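Local coordinates for Kiaa0380 (Homo sapiens, PDB 1HTJ), which links heterotrimeric G protein signalling to Rho GTPases as a guanine nucleotide exchange factor, its RGS-like domain probably binding activated G alpha subunits, at residues A[61-66]-A[84-89]; A[103-107]-A[120-124]. The protein carries 3 engineered substitutions. Residue numbers count along the deposited sequence, not the author numbering.

Interaction 1: A[61-66]-A[84-89]; sequences LFYLCA and IWNIFL
Segments 61-66 and 84-89 are both helical and run nearly antiparallel: their axes come within 10.5 Å at a signed crossing angle of -159°. In 61-66, C65 N bonds L61 O (3.0 Å) and A66 N bonds F62 O (2.8 Å). The CA atoms nearest each other pair F62 with F88 (6.4 Å) and C65 with I84 (7.0 Å). I84 opens the second segment with its CA-to-CB bond toward the other helix; its m,t rotamer puts CD1 3.7 Å from C65 O and CG1 3.9 Å from C65 CB. Beta-branched I84 offers a second methyl, CG2, 3.8 Å from F62 CE1 at the edge of the F62 ring. These helices, 58-69 and 76-89, belong to the all-helical RGS-like domain. All the touching residues are buried; A195 of helix 186-202 packs on C65 and F88, and L121 and A124 of helix 118-144 on F62. One turn after I84, whose O accepts from F88 N (3.0 Å), F88 (chi1 m, chi2 99°) lays its flat ring against the backbone of 61-66. F62 CA stands 3.6 Å from the F88 ring centroid, 13° off the normal, a CH-pi contact over the face. The two phenyl rings meet obliquely, centroids 5.5 Å apart and planes at 59°. Small C65 leaves space for the ring and gives a sulfur-aromatic contact, SG to F88 CE1 4.0 Å; L61 CB rests 3.8 Å from F88 CE2. A pi-type turn spans 85-89, where L89 N bonds W85 O (3.0 Å). L89 CD1 lies 4.1 Å from CE1 of F62, whose chi1 is t.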
loop_
_atom_site.group_PDB
_atom_site.type_symbol
_atom_site.label_atom_id
_atom_site.label_comp_id
_atom_site.label_asym_id
_atom_site.label_seq_id
_atom_site.Cartn_x
_atom_site.Cartn_y
_atom_site.Cartn_z
ATOM N N LEU A 61 1.843 -2.560 -1.343
ATOM C CA LEU A 61 1.551 -1.496 -2.289
ATOM C C LEU A 61 0.656 -2.053 -3.380
ATOM O O LEU A 61 -0.251 -1.370 -3.868
ATOM C CB LEU A 61 2.837 -0.903 -2.893
ATOM C CG LEU A 61 3.642 0.036 -1.977
ATOM C CD1 LEU A 61 4.835 0.614 -2.744
ATOM C CD2 LEU A 61 2.727 1.173 -1.470
ATOM N N PHE A 62 0.910 -3.297 -3.761
ATOM C CA PHE A 62 0.097 -3.942 -4.773
ATOM C C PHE A 62 -1.341 -4.031 -4.246
ATOM O O PHE A 62 -2.305 -3.610 -4.905
ATOM C CB PHE A 62 0.617 -5.347 -5.058
ATOM C CG PHE A 62 -0.342 -6.178 -5.844
ATOM C CD1 PHE A 62 -0.722 -5.789 -7.136
ATOM C CD2 PHE A 62 -0.934 -7.309 -5.278
ATOM C CE1 PHE A 62 -1.675 -6.509 -7.844
ATOM C CE2 PHE A 62 -1.891 -8.041 -5.985
ATOM C CZ PHE A 62 -2.263 -7.639 -7.271
ATOM N N TYR A 63 -1.467 -4.575 -3.039
ATOM C CA TYR A 63 -2.763 -4.739 -2.399
ATOM C C TYR A 63 -3.544 -3.415 -2.347
ATOM O O TYR A 63 -4.743 -3.368 -2.657
ATOM C CB TYR A 63 -2.565 -5.276 -0.974
ATOM C CG TYR A 63 -3.851 -5.496 -0.233
ATOM C CD1 TYR A 63 -4.392 -6.770 -0.109
ATOM C CD2 TYR A 63 -4.542 -4.426 0.326
ATOM C CE1 TYR A 63 -5.597 -6.974 0.559
ATOM C CE2 TYR A 63 -5.750 -4.618 0.994
ATOM C CZ TYR A 63 -6.268 -5.893 1.109
ATOM O OH TYR A 63 -7.442 -6.093 1.793
ATOM N N LEU A 64 -2.855 -2.348 -1.950
ATOM C CA LEU A 64 -3.473 -1.041 -1.841
ATOM C C LEU A 64 -3.916 -0.498 -3.205
ATOM O O LEU A 64 -4.920 0.226 -3.309
ATOM C CB LEU A 64 -2.503 -0.059 -1.171
ATOM C CG LEU A 64 -2.214 -0.301 0.322
ATOM C CD1 LEU A 64 -1.162 0.673 0.820
ATOM C CD2 LEU A 64 -3.494 -0.130 1.122
ATOM N N CYS A 65 -3.159 -0.829 -4.246
ATOM C CA CYS A 65 -3.505 -0.360 -5.578
ATOM C C CYS A 65 -4.693 -1.157 -6.109
ATOM O O CYS A 65 -5.600 -0.587 -6.703
ATOM C CB CYS A 65 -2.297 -0.462 -6.514
ATOM S SG CYS A 65 -1.066 0.874 -6.285
ATOM N N ALA A 66 -4.688 -2.467 -5.868
ATOM C CA ALA A 66 -5.785 -3.337 -6.299
ATOM C C ALA A 66 -7.045 -2.893 -5.573
ATOM O O ALA A 66 -8.141 -2.934 -6.123
ATOM C CB ALA A 66 -5.481 -4.793 -5.969
ATOM N N ILE A 84 -0.872 -1.031 -12.673
ATOM C CA ILE A 84 -0.757 -2.138 -11.736
ATOM C C ILE A 84 -0.005 -3.306 -12.376
ATOM O O ILE A 84 0.847 -3.938 -11.747
ATOM C CB ILE A 84 -2.138 -2.637 -11.284
ATOM C CG1 ILE A 84 -2.693 -1.713 -10.197
ATOM C CG2 ILE A 84 -2.026 -4.069 -10.757
ATOM C CD1 ILE A 84 -4.134 -2.029 -9.786
ATOM N N TRP A 85 -0.314 -3.586 -13.636
ATOM C CA TRP A 85 0.323 -4.690 -14.346
ATOM C C TRP A 85 1.818 -4.491 -14.551
ATOM O O TRP A 85 2.609 -5.398 -14.293
ATOM C CB TRP A 85 -0.353 -4.906 -15.704
ATOM C CG TRP A 85 0.420 -5.816 -16.597
ATOM C CD1 TRP A 85 1.264 -5.457 -17.615
ATOM C CD2 TRP A 85 0.466 -7.245 -16.519
ATOM N NE1 TRP A 85 1.834 -6.580 -18.173
ATOM C CE2 TRP A 85 1.361 -7.689 -17.517
ATOM C CE3 TRP A 85 -0.162 -8.194 -15.693
ATOM C CZ2 TRP A 85 1.642 -9.045 -17.714
ATOM C CZ3 TRP A 85 0.116 -9.541 -15.884
ATOM C CH2 TRP A 85 1.010 -9.958 -16.886
ATOM N N ASN A 86 2.192 -3.304 -15.020
ATOM C CA ASN A 86 3.594 -2.959 -15.289
ATOM C C ASN A 86 4.443 -2.824 -14.027
ATOM O O ASN A 86 5.630 -3.147 -14.031
ATOM C CB ASN A 86 3.675 -1.650 -16.095
ATOM C CG ASN A 86 3.210 -1.826 -17.535
ATOM O OD1 ASN A 86 3.705 -2.694 -18.245
ATOM N ND2 ASN A 86 2.260 -1.006 -17.966
ATOM N N ILE A 87 3.834 -2.345 -12.948
ATOM C CA ILE A 87 4.566 -2.163 -11.706
ATOM C C ILE A 87 4.709 -3.417 -10.857
ATOM O O ILE A 87 5.786 -3.688 -10.297
ATOM C CB ILE A 87 3.908 -1.077 -10.843
ATOM C CG1 ILE A 87 4.069 0.281 -11.523
ATOM C CG2 ILE A 87 4.525 -1.064 -9.445
ATOM C CD1 ILE A 87 3.408 1.403 -10.797
ATOM N N PHE A 88 3.633 -4.193 -10.778
ATOM C CA PHE A 88 3.626 -5.371 -9.921
ATOM C C PHE A 88 3.565 -6.757 -10.533
ATOM O O PHE A 88 4.111 -7.693 -9.964
ATOM C CB PHE A 88 2.445 -5.288 -8.941
ATOM C CG PHE A 88 2.353 -3.986 -8.193
ATOM C CD1 PHE A 88 1.480 -2.996 -8.609
ATOM C CD2 PHE A 88 3.131 -3.764 -7.055
ATOM C CE1 PHE A 88 1.374 -1.807 -7.907
ATOM C CE2 PHE A 88 3.036 -2.576 -6.346
ATOM C CZ PHE A 88 2.155 -1.592 -6.770
ATOM N N LEU A 89 2.922 -6.904 -11.682
ATOM C CA LEU A 89 2.730 -8.241 -12.206
ATOM C C LEU A 89 3.416 -8.740 -13.447
ATOM O O LEU A 89 3.493 -9.951 -13.652
ATOM C CB LEU A 89 1.228 -8.486 -12.357
ATOM C CG LEU A 89 0.385 -8.128 -11.133
ATOM C CD1 LEU A 89 -1.089 -8.213 -11.487
ATOM C CD2 LEU A 89 0.738 -9.057 -9.975
#

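Interaction 2: A[103-107]-A[120-124]; sequences LQAEI and VLCEA
L103 reaches across the interface with a t,p side chain, placing CD1 4.0 Å from V120 CB and CD2 4.2 Å from A124 CB. It thus lies against residues one turn apart on the facing helix. This is a roughly antiparallel, obliquely crossed helix pair within the all-helical RGS-like domain, joining helix 101-112 to helix 118-144 a short connection later in the chain. The axes of 103-107 and 120-124 approach to 9.8 Å with a signed crossing angle of -144°, and their closest CA pair is I107 with V120, 6.0 Å apart. Both segments have regular helical backbones, each closing a turn inside its own limits: I107 N donates to L103 O (3.0 Å) and A124 N to V120 O (2.7 Å). No hydrogen bond spans the interface, so shape and apolar burial hold it. V120, compact and beta-branched, suits the close approach: its CG2 is 3.4 Å from I107 CG1 and its CG1 3.9 Å from E106 CB. I107 has a CB that points sideways, yet the m,t rotamer carries CD1 inward to 3.7 Å from A124 CB and 4.1 Å from L121 CD2. Alanine at 124 is small enough to let both L103 and I107 come down on the helix, while L121, whose CB faces away, contributes its branch end and also packs on F62 of helix 58-69. Toward the outer margin E106 packs through CB, both its carboxylate oxygens being hydrogen-bonded elsewhere; the exposed E123 sets OE1 3.5 Å from L103 CD1.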
loop_
_atom_site.group_PDB
_atom_site.type_symbol
_atom_site.label_atom_id
_atom_site.label_comp_id
_atom_site.label_asym_id
_atom_site.label_seq_id
_atom_site.Cartn_x
_atom_site.Cartn_y
_atom_site.Cartn_z
ATOM N N LEU A 103 -3.527 -17.561 -12.640
ATOM C CA LEU A 103 -4.083 -16.250 -12.311
ATOM C C LEU A 103 -3.395 -15.144 -13.103
ATOM O O LEU A 103 -4.053 -14.250 -13.631
ATOM C CB LEU A 103 -3.943 -15.981 -10.805
ATOM C CG LEU A 103 -4.569 -14.693 -10.257
ATOM C CD1 LEU A 103 -6.037 -14.603 -10.663
ATOM C CD2 LEU A 103 -4.428 -14.663 -8.745
ATOM N N GLN A 104 -2.069 -15.218 -13.170
ATOM C CA GLN A 104 -1.255 -14.250 -13.899
ATOM C C GLN A 104 -1.740 -14.077 -15.334
ATOM O O GLN A 104 -1.734 -12.971 -15.878
ATOM C CB GLN A 104 0.202 -14.708 -13.925
ATOM C CG GLN A 104 1.108 -13.827 -14.760
ATOM C CD GLN A 104 1.968 -12.927 -13.905
ATOM O OE1 GLN A 104 1.579 -12.560 -12.793
ATOM N NE2 GLN A 104 3.145 -12.559 -14.415
ATOM N N ALA A 105 -2.151 -15.184 -15.945
ATOM C CA ALA A 105 -2.636 -15.175 -17.320
ATOM C C ALA A 105 -3.969 -14.451 -17.466
ATOM O O ALA A 105 -4.144 -13.655 -18.383
ATOM C CB ALA A 105 -2.763 -16.607 -17.834
ATOM N N GLU A 106 -4.907 -14.742 -16.571
ATOM C CA GLU A 106 -6.222 -14.109 -16.596
ATOM C C GLU A 106 -6.077 -12.603 -16.400
ATOM O O GLU A 106 -6.655 -11.805 -17.141
ATOM C CB GLU A 106 -7.097 -14.673 -15.474
ATOM C CG GLU A 106 -8.162 -15.674 -15.900
ATOM C CD GLU A 106 -9.442 -15.014 -16.376
ATOM O OE1 GLU A 106 -9.433 -14.408 -17.463
ATOM O OE2 GLU A 106 -10.461 -15.100 -15.658
ATOM N N ILE A 107 -5.307 -12.224 -15.384
ATOM C CA ILE A 107 -5.085 -10.815 -15.074
ATOM C C ILE A 107 -4.430 -10.096 -16.247
ATOM O O ILE A 107 -4.874 -9.022 -16.642
ATOM C CB ILE A 107 -4.225 -10.666 -13.802
ATOM C CG1 ILE A 107 -5.081 -10.994 -12.576
ATOM C CG2 ILE A 107 -3.675 -9.265 -13.691
ATOM C CD1 ILE A 107 -4.321 -10.986 -11.271
ATOM N N VAL A 120 -10.290 -11.007 -10.586
ATOM C CA VAL A 120 -8.968 -11.598 -10.556
ATOM C C VAL A 120 -8.033 -10.800 -9.638
ATOM O O VAL A 120 -7.232 -11.386 -8.913
ATOM C CB VAL A 120 -8.371 -11.689 -11.979
ATOM C CG1 VAL A 120 -9.168 -12.666 -12.810
ATOM C CG2 VAL A 120 -8.388 -10.335 -12.643
ATOM N N LEU A 121 -8.135 -9.474 -9.653
ATOM C CA LEU A 121 -7.277 -8.676 -8.786
ATOM C C LEU A 121 -7.568 -9.017 -7.334
ATOM O O LEU A 121 -6.654 -9.062 -6.506
ATOM C CB LEU A 121 -7.453 -7.176 -9.054
ATOM C CG LEU A 121 -6.663 -6.731 -10.298
ATOM C CD1 LEU A 121 -6.796 -5.247 -10.531
ATOM C CD2 LEU A 121 -5.208 -7.102 -10.118
ATOM N N CYS A 122 -8.839 -9.280 -7.033
ATOM C CA CYS A 122 -9.248 -9.659 -5.685
ATOM C C CYS A 122 -8.575 -11.001 -5.391
ATOM O O CYS A 122 -8.087 -11.246 -4.287
ATOM C CB CYS A 122 -10.768 -9.805 -5.627
ATOM S SG CYS A 122 -11.481 -9.632 -3.979
ATOM N N GLU A 123 -8.545 -11.871 -6.395
ATOM C CA GLU A 123 -7.899 -13.165 -6.229
ATOM C C GLU A 123 -6.406 -12.938 -5.984
ATOM O O GLU A 123 -5.786 -13.655 -5.205
ATOM C CB GLU A 123 -8.075 -14.028 -7.486
ATOM C CG GLU A 123 -9.426 -14.728 -7.614
ATOM C CD GLU A 123 -9.557 -15.509 -8.919
ATOM O OE1 GLU A 123 -8.708 -16.395 -9.172
ATOM O OE2 GLU A 123 -10.509 -15.232 -9.689
ATOM N N ALA A 124 -5.840 -11.940 -6.666
ATOM C CA ALA A 124 -4.421 -11.624 -6.534
ATOM C C ALA A 124 -4.139 -11.090 -5.139
ATOM O O ALA A 124 -3.160 -11.468 -4.509
ATOM C CB ALA A 124 -3.996 -10.604 -7.596
#

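Interactions 1 and 2 follow each other along the chain, the first closing before the second opens, and helix 76-89 leads on to helix 101-112. Their centres are about 11 Å apart, on the same side of the chain's centre, but interaction 1 is the deeper, about 9 Å from that centre against about 18 Å. They meet directly: F62 CZ packs 3.4 Å from A124 CB, and L89 CD1 lies 3.6 Å from I107 CG2. F62 touches helix 118-144 and L89 touches helix 101-112, so between them they reach both helices of interaction 2, giving continuous apolar packing. Q104 NE2 also comes within 2.7 Å of L89 O, a close polar approach between the two contacts.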